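Local coordinates for GTP-binding protein REM 1 (Homo sapiens, PDB 2NZJ), which binds GDP and magnesium and probably works as a Ras-family GTP-binding signalling switch of the Rad and Gem-like group, at residues 83-88 against 114-119; 46-51 against 163-168; 7-12 against 54-59; 120-125 against 149-154. All coordinates share one frame; numbering follows the deposited sequence.

Overall arrangement
From the N terminus, strand 4-10 supplies the first half of contact 3. Before it closes, the hairpin at 46-51 opens contact 2; strand 50-57 then returns and residues 54-59 close contact 3, so contacts 2 and 3 cross. Contact 1 (83-88 with 114-119) and contact 4 (120-125 with 149-154) follow in series, both nested inside the long loop that helix 156-171 closes at 163-168 in contact 2. Contacts 1 and 3 are linked through neighbouring strands 80-86 and 4-10, with centres about 12 Å apart. Contacts 1 and 4 both meet GDP, and contact 3 reaches it through D12, whereas contact 2 ties the last helix to the far edge of the sheet.

Contact 1. Residues 83-88 against 114-119. With GDP (guanosine-5'-diphosphate), chain G.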
loop_
_atom_site.group_PDB
_atom_site.type_symbol
_atom_site.label_atom_id
_atom_site.label_comp_id
_atom_site.label_asym_id
_atom_site.label_seq_id
_atom_site.Cartn_x
_atom_site.Cartn_y
_atom_site.Cartn_z
ATOM N N ILE A 83 -0.359 -2.273 -3.137
ATOM C CA ILE A 83 -1.536 -2.901 -3.731
ATOM C C ILE A 83 -2.311 -3.606 -2.632
ATOM O O ILE A 83 -1.853 -4.610 -2.105
ATOM C CB ILE A 83 -1.153 -3.979 -4.777
ATOM C CG1 ILE A 83 -0.460 -3.360 -5.986
ATOM C CG2 ILE A 83 -2.374 -4.759 -5.232
ATOM C CD1 ILE A 83 0.303 -4.373 -6.860
ATOM N N VAL A 84 -3.489 -3.084 -2.303
ATOM C CA VAL A 84 -4.308 -3.582 -1.192
ATOM C C VAL A 84 -5.455 -4.426 -1.726
ATOM O O VAL A 84 -6.084 -4.040 -2.696
ATOM C CB VAL A 84 -4.906 -2.416 -0.418
ATOM C CG1 VAL A 84 -5.826 -2.902 0.719
ATOM C CG2 VAL A 84 -3.776 -1.503 0.080
ATOM N N TYR A 85 -5.710 -5.581 -1.105
ATOM C CA TYR A 85 -6.958 -6.346 -1.316
ATOM C C TYR A 85 -7.559 -6.691 0.058
ATOM O O TYR A 85 -6.915 -6.499 1.091
ATOM C CB TYR A 85 -6.721 -7.601 -2.200
ATOM C CG TYR A 85 -5.888 -8.650 -1.542
ATOM C CD1 TYR A 85 -4.515 -8.592 -1.586
ATOM C CD2 TYR A 85 -6.469 -9.673 -0.823
ATOM C CE1 TYR A 85 -3.733 -9.514 -0.953
ATOM C CE2 TYR A 85 -5.673 -10.621 -0.141
ATOM C CZ TYR A 85 -4.303 -10.522 -0.217
ATOM O OH TYR A 85 -3.497 -11.462 0.390
ATOM N N SER A 86 -8.802 -7.160 0.061
ATOM C CA SER A 86 -9.443 -7.663 1.270
ATOM C C SER A 86 -9.403 -9.179 1.308
ATOM O O SER A 86 -9.850 -9.836 0.384
ATOM C CB SER A 86 -10.891 -7.223 1.339
ATOM O OG SER A 86 -11.514 -7.798 2.471
ATOM N N ILE A 87 -8.915 -9.732 2.411
ATOM C CA ILE A 87 -8.872 -11.186 2.601
ATOM C C ILE A 87 -10.250 -11.853 2.580
ATOM O O ILE A 87 -10.327 -13.066 2.427
ATOM C CB ILE A 87 -8.195 -11.571 3.931
ATOM C CG1 ILE A 87 -8.991 -11.005 5.121
ATOM C CG2 ILE A 87 -6.734 -11.123 3.928
ATOM C CD1 ILE A 87 -9.083 -11.911 6.311
ATOM N N ALA A 88 -11.317 -11.052 2.733
ATOM C CA ALA A 88 -12.703 -11.522 2.665
ATOM C C ALA A 88 -13.374 -11.410 1.284
ATOM O O ALA A 88 -14.562 -11.709 1.152
ATOM C CB ALA A 88 -13.534 -10.753 3.697
ATOM N N ILE A 114 7.196 -2.819 -4.173
ATOM C CA ILE A 114 5.770 -3.084 -4.250
ATOM C C ILE A 114 5.390 -3.925 -3.029
ATOM O O ILE A 114 6.008 -4.949 -2.765
ATOM C CB ILE A 114 5.429 -3.831 -5.568
ATOM C CG1 ILE A 114 6.031 -3.109 -6.769
ATOM C CG2 ILE A 114 3.929 -3.949 -5.782
ATOM C CD1 ILE A 114 5.482 -3.579 -8.117
ATOM N N ILE A 115 4.409 -3.464 -2.261
ATOM C CA ILE A 115 3.900 -4.210 -1.112
ATOM C C ILE A 115 2.507 -4.701 -1.452
ATOM O O ILE A 115 1.648 -3.910 -1.808
ATOM C CB ILE A 115 3.802 -3.333 0.187
ATOM C CG1 ILE A 115 5.013 -2.394 0.339
ATOM C CG2 ILE A 115 3.640 -4.230 1.421
ATOM C CD1 ILE A 115 6.266 -3.094 0.730
ATOM N N LEU A 116 2.299 -6.005 -1.349
ATOM C CA LEU A 116 0.962 -6.605 -1.469
ATOM C C LEU A 116 0.359 -6.652 -0.045
ATOM O O LEU A 116 0.960 -7.208 0.877
ATOM C CB LEU A 116 1.052 -8.005 -2.107
ATOM C CG LEU A 116 -0.268 -8.689 -2.479
ATOM C CD1 LEU A 116 -1.004 -7.834 -3.502
ATOM C CD2 LEU A 116 -0.102 -10.159 -2.995
ATOM N N VAL A 117 -0.795 -6.020 0.141
ATOM C CA VAL A 117 -1.399 -5.937 1.458
ATOM C C VAL A 117 -2.729 -6.642 1.491
ATOM O O VAL A 117 -3.639 -6.312 0.709
ATOM C CB VAL A 117 -1.640 -4.469 1.909
ATOM C CG1 VAL A 117 -2.421 -4.428 3.206
ATOM C CG2 VAL A 117 -0.352 -3.748 2.076
ATOM N N GLY A 118 -2.845 -7.596 2.411
ATOM C CA GLY A 118 -4.120 -8.250 2.692
ATOM C C GLY A 118 -4.806 -7.581 3.864
ATOM O O GLY A 118 -4.479 -7.877 5.009
ATOM N N ASN A 119 -5.747 -6.690 3.587
ATOM C CA ASN A 119 -6.433 -5.930 4.636
ATOM C C ASN A 119 -7.695 -6.665 5.112
ATOM O O ASN A 119 -8.124 -7.653 4.517
ATOM C CB ASN A 119 -6.789 -4.524 4.129
ATOM C CG ASN A 119 -7.245 -3.591 5.235
ATOM O OD1 ASN A 119 -6.713 -3.624 6.368
ATOM N ND2 ASN A 119 -8.236 -2.749 4.923
HETATM P PB GDP G . -11.410 2.082 -0.032
HETATM O O1B GDP G . -10.434 1.038 -0.507
HETATM O O2B GDP G . -10.784 3.406 0.244
HETATM O O3B GDP G . -12.448 2.209 -1.135
HETATM O O3A GDP G . -12.036 1.437 1.273
HETATM P PA GDP G . -12.442 2.337 2.521
HETATM O O1A GDP G . -13.292 3.481 2.047
HETATM O O2A GDP G . -11.254 2.804 3.302
HETATM O "O5'" GDP G . -13.222 1.266 3.421
HETATM C "C5'" GDP G . -14.311 0.500 2.905
HETATM C "C4'" GDP G . -15.100 -0.074 4.083
HETATM O "O4'" GDP G . -14.381 -1.190 4.682
HETATM C "C3'" GDP G . -15.321 0.964 5.202
HETATM O "O3'" GDP G . -16.657 0.917 5.735
HETATM C "C2'" GDP G . -14.331 0.553 6.281
HETATM O "O2'" GDP G . -14.790 0.833 7.600
HETATM C "C1'" GDP G . -14.133 -0.940 6.065
HETATM N N9 GDP G . -12.756 -1.360 6.384
HETATM C C8 GDP G . -11.587 -0.822 5.954
HETATM N N7 GDP G . -10.516 -1.505 6.441
HETATM C C5 GDP G . -11.012 -2.489 7.182
HETATM C C6 GDP G . -10.450 -3.561 8.001
HETATM O O6 GDP G . -9.207 -3.663 8.077
HETATM N N1 GDP G . -11.310 -4.389 8.626
HETATM C C2 GDP G . -12.651 -4.250 8.545
HETATM N N2 GDP G . -13.500 -5.096 9.184
HETATM N N3 GDP G . -13.224 -3.268 7.822
HETATM C C4 GDP G . -12.468 -2.391 7.143
#
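The carbonyl oxygen of V117 takes the backbone N of Y85 at 2.8 Å, with a C=O...N angle of 179°, and a weaker CA-H...O contact from V84 CA comes in at 3.4 Å. It belongs to a ladder of five backbone bonds running from I83 N, which donates to I115 O, to I87 N, which donates to N119 O at 3.1 Å. The two strands run parallel, 26° apart.

On one side of the sheet, Y85 holds CG between its own N and carbonyl carbon (chi1 68°), which lays the ring alongside the partner strand: G118 CA sits over one face, 3.9 Å from the ring centroid in a CH-pi contact, while L116 CG meets the edge at CE1, 3.9 Å away. An alanine in place of Y85 would probably leave G118 CA and L116 CG without their aromatic neighbour and open a gap facing helix 90-105.

The other side carries V84 beside V117, and V84 CG1 lies 3.9 Å from N119 CB. The amide of N119 extends beyond the sheet, ND2 being 3.0 Å from GDP N7; hydrogen bonds to V15 O and T148 OG1 fix its rotation. With helix 90-105 joining the strands, this is a beta-alpha-beta unit of the Ras-like fold, ending at the asparagine of the NKxD guanine-recognition motif.

Contact 2. Residues 46-51 against 163-168; sequences TVDGED and VVRQLR
This contact joins a beta hairpin to the C-terminal helix of the Ras-like fold: a type I' turn from V47 to E50 links strands 40-47 and 50-57, and two arginines of helix 156-171 reach it. R165 grips D48 side-on in a salt bridge. Its NE meets OD2 of D48 at 2.9 Å, near the carboxylate plane, whereas NH2 reaches OD1 at 3.1 Å from above that plane. V47 CG1 lies over one face of the same guanidinium, and V47 CG2 packs on V164 CG2.

R168 runs extended from CG to NE toward the turn itself. E50 stacks its carboxylate on one face of this guanidinium, the planes 10° apart, with V164 CG1 on the opposite face; the E50 pairing is one of charge, since no N-H points at OE2. T52 OG1 is a further partner of NH2. In the plane of the group, NH1 bonds V47 O at 3.0 Å and NH2 bonds E50 O at 2.8 Å, each oxygen being met on the other face of its carbonyl plane by a backbone N of the hairpin.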
loop_
_atom_site.group_PDB
_atom_site.type_symbol
_atom_site.label_atom_id
_atom_site.label_comp_id
_atom_site.label_asym_id
_atom_site.label_seq_id
_atom_site.Cartn_x
_atom_site.Cartn_y
_atom_site.Cartn_z
ATOM N N THR A 46 9.721 8.309 11.930
ATOM C CA THR A 46 11.013 7.962 12.490
ATOM C C THR A 46 11.164 6.441 12.490
ATOM O O THR A 46 10.416 5.731 13.147
ATOM C CB THR A 46 11.160 8.531 13.925
ATOM O OG1 THR A 46 11.188 9.968 13.862
ATOM C CG2 THR A 46 12.446 8.050 14.602
ATOM N N VAL A 47 12.129 5.944 11.731
ATOM C CA VAL A 47 12.344 4.509 11.583
ATOM C C VAL A 47 13.837 4.264 11.702
ATOM O O VAL A 47 14.634 5.003 11.129
ATOM C CB VAL A 47 11.846 4.020 10.243
ATOM C CG1 VAL A 47 11.870 2.503 10.192
ATOM C CG2 VAL A 47 10.453 4.514 10.017
ATOM N N ASP A 48 14.212 3.244 12.474
ATOM C CA ASP A 48 15.626 2.937 12.759
ATOM C C ASP A 48 16.420 4.221 13.057
ATOM O O ASP A 48 17.512 4.447 12.516
ATOM C CB ASP A 48 16.249 2.154 11.596
ATOM C CG ASP A 48 15.457 0.885 11.247
ATOM O OD1 ASP A 48 15.143 0.095 12.158
ATOM O OD2 ASP A 48 15.155 0.673 10.061
ATOM N N GLY A 49 15.839 5.074 13.900
ATOM C CA GLY A 49 16.494 6.303 14.368
ATOM C C GLY A 49 16.633 7.437 13.368
ATOM O O GLY A 49 17.327 8.407 13.649
ATOM N N GLU A 50 15.946 7.329 12.225
ATOM C CA GLU A 50 16.121 8.230 11.070
ATOM C C GLU A 50 14.759 8.674 10.531
ATOM O O GLU A 50 13.854 7.866 10.365
ATOM C CB GLU A 50 16.918 7.490 9.976
ATOM C CG GLU A 50 17.045 8.173 8.600
ATOM C CD GLU A 50 17.717 7.277 7.518
ATOM O OE1 GLU A 50 18.368 6.255 7.858
ATOM O OE2 GLU A 50 17.598 7.609 6.312
ATOM N N ASP A 51 14.609 9.956 10.242
ATOM C CA ASP A 51 13.326 10.484 9.772
ATOM C C ASP A 51 13.197 10.375 8.260
ATOM O O ASP A 51 14.172 10.515 7.551
ATOM C CB ASP A 51 13.154 11.948 10.201
ATOM C CG ASP A 51 12.707 12.094 11.658
ATOM O OD1 ASP A 51 12.429 13.235 12.059
ATOM O OD2 ASP A 51 12.607 11.088 12.400
ATOM N N VAL A 163 7.588 0.048 4.253
ATOM C CA VAL A 163 7.776 0.784 3.008
ATOM C C VAL A 163 9.029 1.672 3.084
ATOM O O VAL A 163 9.864 1.660 2.164
ATOM C CB VAL A 163 6.552 1.676 2.679
ATOM C CG1 VAL A 163 6.843 2.566 1.519
ATOM C CG2 VAL A 163 5.332 0.826 2.407
ATOM N N VAL A 164 9.168 2.437 4.171
ATOM C CA VAL A 164 10.372 3.275 4.357
ATOM C C VAL A 164 11.630 2.422 4.231
ATOM O O VAL A 164 12.542 2.760 3.472
ATOM C CB VAL A 164 10.439 3.958 5.735
ATOM C CG1 VAL A 164 11.756 4.674 5.895
ATOM C CG2 VAL A 164 9.261 4.911 5.963
ATOM N N ARG A 165 11.678 1.309 4.961
ATOM C CA ARG A 165 12.881 0.448 4.944
ATOM C C ARG A 165 13.210 -0.058 3.548
ATOM O O ARG A 165 14.360 -0.043 3.156
ATOM C CB ARG A 165 12.750 -0.762 5.889
ATOM C CG ARG A 165 12.881 -0.398 7.350
ATOM C CD ARG A 165 12.927 -1.598 8.206
ATOM N NE ARG A 165 13.006 -1.190 9.603
ATOM C CZ ARG A 165 11.968 -1.089 10.442
ATOM N NH1 ARG A 165 10.729 -1.409 10.065
ATOM N NH2 ARG A 165 12.188 -0.680 11.694
ATOM N N GLN A 166 12.201 -0.505 2.810
ATOM C CA GLN A 166 12.408 -0.986 1.453
ATOM C C GLN A 166 12.920 0.114 0.522
ATOM O O GLN A 166 13.774 -0.123 -0.342
ATOM C CB GLN A 166 11.108 -1.536 0.902
ATOM C CG GLN A 166 10.594 -2.743 1.635
ATOM C CD GLN A 166 11.576 -3.875 1.605
ATOM O OE1 GLN A 166 12.157 -4.160 0.556
ATOM N NE2 GLN A 166 11.802 -4.510 2.756
ATOM N N LEU A 167 12.386 1.322 0.691
ATOM C CA LEU A 167 12.849 2.470 -0.086
ATOM C C LEU A 167 14.324 2.794 0.204
ATOM O O LEU A 167 15.059 3.185 -0.689
ATOM C CB LEU A 167 11.969 3.702 0.189
ATOM C CG LEU A 167 10.566 3.687 -0.431
ATOM C CD1 LEU A 167 9.718 4.852 0.066
ATOM C CD2 LEU A 167 10.635 3.673 -1.961
ATOM N N ARG A 168 14.741 2.633 1.456
ATOM C CA ARG A 168 16.121 2.898 1.854
ATOM C C ARG A 168 17.094 1.858 1.313
ATOM O O ARG A 168 18.278 2.142 1.140
ATOM C CB ARG A 168 16.244 2.945 3.373
ATOM C CG ARG A 168 15.637 4.168 4.012
ATOM C CD ARG A 168 15.645 4.038 5.531
ATOM N NE ARG A 168 15.075 5.218 6.171
ATOM C CZ ARG A 168 14.911 5.376 7.477
ATOM N NH1 ARG A 168 15.281 4.419 8.310
ATOM N NH2 ARG A 168 14.389 6.497 7.950
#

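Contact 3. Residues 7-12 against 54-59; sequences VVLLGD and LVVVDT
V7 anchors the pairing by both of its backbone polar atoms: its N donates to V55 O at 2.8 Å and its O accepts from V57 N, also at 2.8 Å. A third bond, from L9 N to V57 O at 2.9 Å, carries the ladder onward. N-H...O angles between 166° and 176° show the bonds to be nearly straight, and V56 CA adds a CA-H...O contact to V7 O.

On one side of the sheet V7 CG2 touches L54 CD2 at 3.8 Å and L9 CD1 touches V56 CG1 at 3.8 Å. L9 places CG anti to its carbonyl carbon (chi1 -74°), and CD1 is the branch that meets the valine. F24 of helix 17-25 lies against L54 and V56, while V163 of helix 156-171 packs on V7. The other side pairs V8 and V57 more distantly.

Both segments leave the sheet toward the nucleotide. G11 and D12 enter a GxxxxGKT sequence consistent with a P-loop, and the side chain of D58, its OD2 hydrogen-bonded to T18 OG1, lies about 4 Å from the magnesium ion. This parallel strand pair of the Ras-like sheet brings to one phosphate site the probable P-loop and D58, placed like the aspartate opening the Ras DxxG motif, although the sequence here reads DTWE.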
loop_
_atom_site.group_PDB
_atom_site.type_symbol
_atom_site.label_atom_id
_atom_site.label_comp_id
_atom_site.label_asym_id
_atom_site.label_seq_id
_atom_site.Cartn_x
_atom_site.Cartn_y
_atom_site.Cartn_z
ATOM N N VAL A 7 4.219 7.475 -2.268
ATOM C CA VAL A 7 3.722 6.119 -2.125
ATOM C C VAL A 7 2.300 6.076 -2.642
ATOM O O VAL A 7 1.431 6.799 -2.152
ATOM C CB VAL A 7 3.677 5.663 -0.645
ATOM C CG1 VAL A 7 3.076 4.240 -0.538
ATOM C CG2 VAL A 7 5.067 5.724 -0.019
ATOM N N VAL A 8 2.046 5.212 -3.611
ATOM C CA VAL A 8 0.744 5.189 -4.250
ATOM C C VAL A 8 -0.062 3.957 -3.794
ATOM O O VAL A 8 0.450 2.838 -3.878
ATOM C CB VAL A 8 0.900 5.273 -5.788
ATOM C CG1 VAL A 8 -0.395 5.608 -6.430
ATOM C CG2 VAL A 8 1.922 6.339 -6.161
ATOM N N LEU A 9 -1.296 4.184 -3.288
ATOM C CA LEU A 9 -2.228 3.088 -2.864
ATOM C C LEU A 9 -3.137 2.633 -4.009
ATOM O O LEU A 9 -3.925 3.411 -4.523
ATOM C CB LEU A 9 -3.137 3.505 -1.694
ATOM C CG LEU A 9 -2.550 3.622 -0.287
ATOM C CD1 LEU A 9 -3.554 4.258 0.664
ATOM C CD2 LEU A 9 -2.110 2.267 0.233
ATOM N N LEU A 10 -3.047 1.361 -4.381
ATOM C CA LEU A 10 -3.884 0.785 -5.420
ATOM C C LEU A 10 -4.760 -0.348 -4.858
ATOM O O LEU A 10 -4.424 -0.965 -3.850
ATOM C CB LEU A 10 -3.025 0.200 -6.540
ATOM C CG LEU A 10 -2.069 1.110 -7.293
ATOM C CD1 LEU A 10 -1.118 0.258 -8.126
ATOM C CD2 LEU A 10 -2.813 2.135 -8.149
ATOM N N GLY A 11 -5.849 -0.644 -5.568
ATOM C CA GLY A 11 -6.746 -1.735 -5.242
ATOM C C GLY A 11 -8.207 -1.414 -5.513
ATOM O O GLY A 11 -8.591 -0.248 -5.597
ATOM N N ASP A 12 -9.028 -2.450 -5.602
ATOM C CA ASP A 12 -10.464 -2.289 -5.810
ATOM C C ASP A 12 -11.165 -1.452 -4.723
ATOM O O ASP A 12 -10.683 -1.362 -3.599
ATOM C CB ASP A 12 -11.143 -3.664 -5.874
ATOM C CG ASP A 12 -10.974 -4.341 -7.225
ATOM O OD1 ASP A 12 -10.369 -3.744 -8.148
ATOM O OD2 ASP A 12 -11.464 -5.474 -7.373
ATOM N N LEU A 54 6.832 10.378 3.941
ATOM C CA LEU A 54 6.096 9.747 2.875
ATOM C C LEU A 54 4.907 10.624 2.560
ATOM O O LEU A 54 4.265 11.168 3.461
ATOM C CB LEU A 54 5.637 8.361 3.270
ATOM C CG LEU A 54 6.707 7.345 3.655
ATOM C CD1 LEU A 54 6.035 6.070 4.148
ATOM C CD2 LEU A 54 7.653 7.042 2.485
ATOM N N VAL A 55 4.637 10.773 1.271
ATOM C CA VAL A 55 3.394 11.338 0.801
ATOM C C VAL A 55 2.601 10.162 0.222
ATOM O O VAL A 55 3.013 9.558 -0.780
ATOM C CB VAL A 55 3.641 12.439 -0.247
ATOM C CG1 VAL A 55 2.318 12.973 -0.796
ATOM C CG2 VAL A 55 4.498 13.582 0.368
ATOM N N VAL A 56 1.482 9.832 0.874
ATOM C CA VAL A 56 0.674 8.674 0.506
ATOM C C VAL A 56 -0.496 9.172 -0.338
ATOM O O VAL A 56 -1.285 10.010 0.115
ATOM C CB VAL A 56 0.195 7.894 1.766
ATOM C CG1 VAL A 56 -0.836 6.838 1.411
ATOM C CG2 VAL A 56 1.391 7.220 2.472
ATOM N N VAL A 57 -0.574 8.669 -1.571
ATOM C CA VAL A 57 -1.602 9.066 -2.549
ATOM C C VAL A 57 -2.736 8.015 -2.581
ATOM O O VAL A 57 -2.477 6.798 -2.673
ATOM C CB VAL A 57 -0.997 9.229 -3.972
ATOM C CG1 VAL A 57 -2.059 9.609 -4.971
ATOM C CG2 VAL A 57 0.098 10.300 -3.984
ATOM N N ASP A 58 -3.979 8.498 -2.493
ATOM C CA ASP A 58 -5.171 7.650 -2.412
ATOM C C ASP A 58 -6.220 8.096 -3.413
ATOM O O ASP A 58 -7.352 8.395 -3.053
ATOM C CB ASP A 58 -5.739 7.702 -0.993
ATOM C CG ASP A 58 -7.027 6.923 -0.854
ATOM O OD1 ASP A 58 -7.141 5.867 -1.527
ATOM O OD2 ASP A 58 -7.924 7.369 -0.076
ATOM N N THR A 59 -5.853 8.107 -4.686
ATOM C CA THR A 59 -6.724 8.648 -5.736
ATOM C C THR A 59 -7.118 7.622 -6.791
ATOM O O THR A 59 -7.755 7.967 -7.769
ATOM C CB THR A 59 -6.026 9.849 -6.460
ATOM O OG1 THR A 59 -4.821 9.400 -7.114
ATOM C CG2 THR A 59 -5.692 10.973 -5.471
#

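Contact 4. Residues 120-125 against 149-154. With GDP (guanosine-5'-diphosphate), chain G.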
loop_
_atom_site.group_PDB
_atom_site.type_symbol
_atom_site.label_atom_id
_atom_site.label_comp_id
_atom_site.label_asym_id
_atom_site.label_seq_id
_atom_site.Cartn_x
_atom_site.Cartn_y
_atom_site.Cartn_z
ATOM N N LYS A 120 -8.264 -6.194 6.209
ATOM C CA LYS A 120 -9.426 -6.822 6.855
ATOM C C LYS A 120 -9.109 -8.201 7.470
ATOM O O LYS A 120 -9.969 -9.074 7.510
ATOM C CB LYS A 120 -10.615 -6.909 5.904
ATOM C CG LYS A 120 -10.899 -5.613 5.141
ATOM C CD LYS A 120 -12.381 -5.446 4.818
ATOM C CE LYS A 120 -12.668 -4.183 3.996
ATOM N NZ LYS A 120 -14.118 -4.105 3.584
ATOM N N ALA A 121 -7.881 -8.360 7.976
ATOM C CA ALA A 121 -7.432 -9.582 8.684
ATOM C C ALA A 121 -8.299 -9.960 9.860
ATOM O O ALA A 121 -8.325 -11.116 10.253
ATOM C CB ALA A 121 -5.964 -9.409 9.184
ATOM N N ASP A 122 -8.977 -8.985 10.444
ATOM C CA ASP A 122 -9.902 -9.229 11.571
ATOM C C ASP A 122 -11.150 -10.003 11.184
ATOM O O ASP A 122 -11.841 -10.571 12.047
ATOM C CB ASP A 122 -10.343 -7.896 12.158
ATOM C CG ASP A 122 -10.916 -6.963 11.099
ATOM O OD1 ASP A 122 -12.126 -6.676 11.165
ATOM O OD2 ASP A 122 -10.157 -6.551 10.183
ATOM N N LEU A 123 -11.472 -10.024 9.894
ATOM C CA LEU A 123 -12.634 -10.787 9.411
ATOM C C LEU A 123 -12.206 -12.229 9.192
ATOM O O LEU A 123 -12.487 -12.819 8.151
ATOM C CB LEU A 123 -13.167 -10.183 8.119
ATOM C CG LEU A 123 -13.598 -8.730 8.231
ATOM C CD1 LEU A 123 -14.222 -8.270 6.936
ATOM C CD2 LEU A 123 -14.559 -8.581 9.390
ATOM N N ALA A 124 -11.545 -12.783 10.209
ATOM C CA ALA A 124 -10.831 -14.050 10.119
ATOM C C ALA A 124 -11.752 -15.222 9.868
ATOM O O ALA A 124 -11.286 -16.258 9.422
ATOM C CB ALA A 124 -9.984 -14.293 11.397
ATOM N N ARG A 125 -13.047 -15.050 10.149
ATOM C CA ARG A 125 -14.092 -16.061 9.831
ATOM C C ARG A 125 -14.689 -15.957 8.401
ATOM O O ARG A 125 -15.298 -16.918 7.942
ATOM C CB ARG A 125 -15.229 -16.001 10.860
ATOM N N SER A 149 -5.126 -4.880 9.531
ATOM C CA SER A 149 -6.506 -4.502 9.798
ATOM C C SER A 149 -6.522 -3.033 10.216
ATOM O O SER A 149 -5.894 -2.660 11.199
ATOM C CB SER A 149 -7.142 -5.381 10.879
ATOM O OG SER A 149 -8.391 -4.858 11.311
ATOM N N ALA A 150 -7.253 -2.207 9.474
ATOM C CA ALA A 150 -7.404 -0.808 9.826
ATOM C C ALA A 150 -8.328 -0.618 11.035
ATOM O O ALA A 150 -8.174 0.344 11.792
ATOM C CB ALA A 150 -7.920 -0.016 8.639
ATOM N N THR A 151 -9.298 -1.511 11.218
ATOM C CA THR A 151 -10.263 -1.362 12.324
ATOM C C THR A 151 -9.703 -1.828 13.672
ATOM O O THR A 151 -10.110 -1.309 14.712
ATOM C CB THR A 151 -11.583 -2.099 12.040
ATOM O OG1 THR A 151 -11.315 -3.490 11.873
ATOM C CG2 THR A 151 -12.231 -1.580 10.775
ATOM N N LEU A 152 -8.788 -2.800 13.661
ATOM C CA LEU A 152 -8.050 -3.185 14.878
ATOM C C LEU A 152 -6.742 -2.426 15.014
ATOM O O LEU A 152 -6.044 -2.576 16.006
ATOM C CB LEU A 152 -7.697 -4.671 14.877
ATOM C CG LEU A 152 -8.705 -5.711 15.308
ATOM C CD1 LEU A 152 -7.886 -6.954 15.579
ATOM C CD2 LEU A 152 -9.549 -5.302 16.548
ATOM N N GLN A 153 -6.391 -1.640 14.005
ATOM C CA GLN A 153 -5.089 -0.946 13.961
ATOM C C GLN A 153 -3.939 -1.945 14.124
ATOM O O GLN A 153 -3.086 -1.804 14.962
ATOM C CB GLN A 153 -5.052 0.215 14.965
ATOM C CG GLN A 153 -6.191 1.237 14.659
ATOM C CD GLN A 153 -6.298 2.432 15.637
ATOM O OE1 GLN A 153 -5.507 3.365 15.580
ATOM N NE2 GLN A 153 -7.320 2.414 16.493
ATOM N N HIS A 154 -3.963 -2.977 13.291
ATOM C CA HIS A 154 -2.974 -4.028 13.349
ATOM C C HIS A 154 -2.135 -4.017 12.077
ATOM O O HIS A 154 -2.677 -4.052 10.975
ATOM C CB HIS A 154 -3.675 -5.356 13.533
ATOM C CG HIS A 154 -2.776 -6.529 13.396
ATOM N ND1 HIS A 154 -2.923 -7.457 12.385
ATOM C CD2 HIS A 154 -1.704 -6.920 14.118
ATOM C CE1 HIS A 154 -1.989 -8.384 12.507
ATOM N NE2 HIS A 154 -1.233 -8.077 13.545
HETATM P PB GDP G . -11.410 2.082 -0.032
HETATM O O1B GDP G . -10.434 1.038 -0.507
HETATM O O2B GDP G . -10.784 3.406 0.244
HETATM O O3B GDP G . -12.448 2.209 -1.135
HETATM O O3A GDP G . -12.036 1.437 1.273
HETATM P PA GDP G . -12.442 2.337 2.521
HETATM O O1A GDP G . -13.292 3.481 2.047
HETATM O O2A GDP G . -11.254 2.804 3.302
HETATM O "O5'" GDP G . -13.222 1.266 3.421
HETATM C "C5'" GDP G . -14.311 0.500 2.905
HETATM C "C4'" GDP G . -15.100 -0.074 4.083
HETATM O "O4'" GDP G . -14.381 -1.190 4.682
HETATM C "C3'" GDP G . -15.321 0.964 5.202
HETATM O "O3'" GDP G . -16.657 0.917 5.735
HETATM C "C2'" GDP G . -14.331 0.553 6.281
HETATM O "O2'" GDP G . -14.790 0.833 7.600
HETATM C "C1'" GDP G . -14.133 -0.940 6.065
HETATM N N9 GDP G . -12.756 -1.360 6.384
HETATM C C8 GDP G . -11.587 -0.822 5.954
HETATM N N7 GDP G . -10.516 -1.505 6.441
HETATM C C5 GDP G . -11.012 -2.489 7.182
HETATM C C6 GDP G . -10.450 -3.561 8.001
HETATM O O6 GDP G . -9.207 -3.663 8.077
HETATM N N1 GDP G . -11.310 -4.389 8.626
HETATM C C2 GDP G . -12.651 -4.250 8.545
HETATM N N2 GDP G . -13.500 -5.096 9.184
HETATM N N3 GDP G . -13.224 -3.268 7.822
HETATM C C4 GDP G . -12.468 -2.391 7.143
#
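OD2 of D122 is gripped twice, by S149 OG at 2.7 Å, coming from above the carboxylate plane, and by GDP N1 at 2.9 Å in an almost straight bond (177°). OD1 takes GDP N2 at 2.9 Å, and the carboxylate thus reads two N-H groups along one edge of the guanine. A150 N donates to O6 at 2.8 Å. The base lies between the extended chain of K120, whose CG is 3.5 Å from C6, and T151 CG2, 3.5 Å from C2 on the opposite face; K120 NZ goes on to the ribose O4' and to G14 O.

The hydroxyl of S149 positions D122 from behind: OG, anti to the backbone N (chi1 169°), also accepts from L152 N at 3.1 Å in an ST motif, which orients it toward the aspartate. An alanine in place of D122 would probably leave GDP N1 and N2 without their acceptors and S149 OG without its mate. Such an arrangement is characteristic of the guanine-specificity pocket of Ras-family proteins, built from the NKxD and SA motifs.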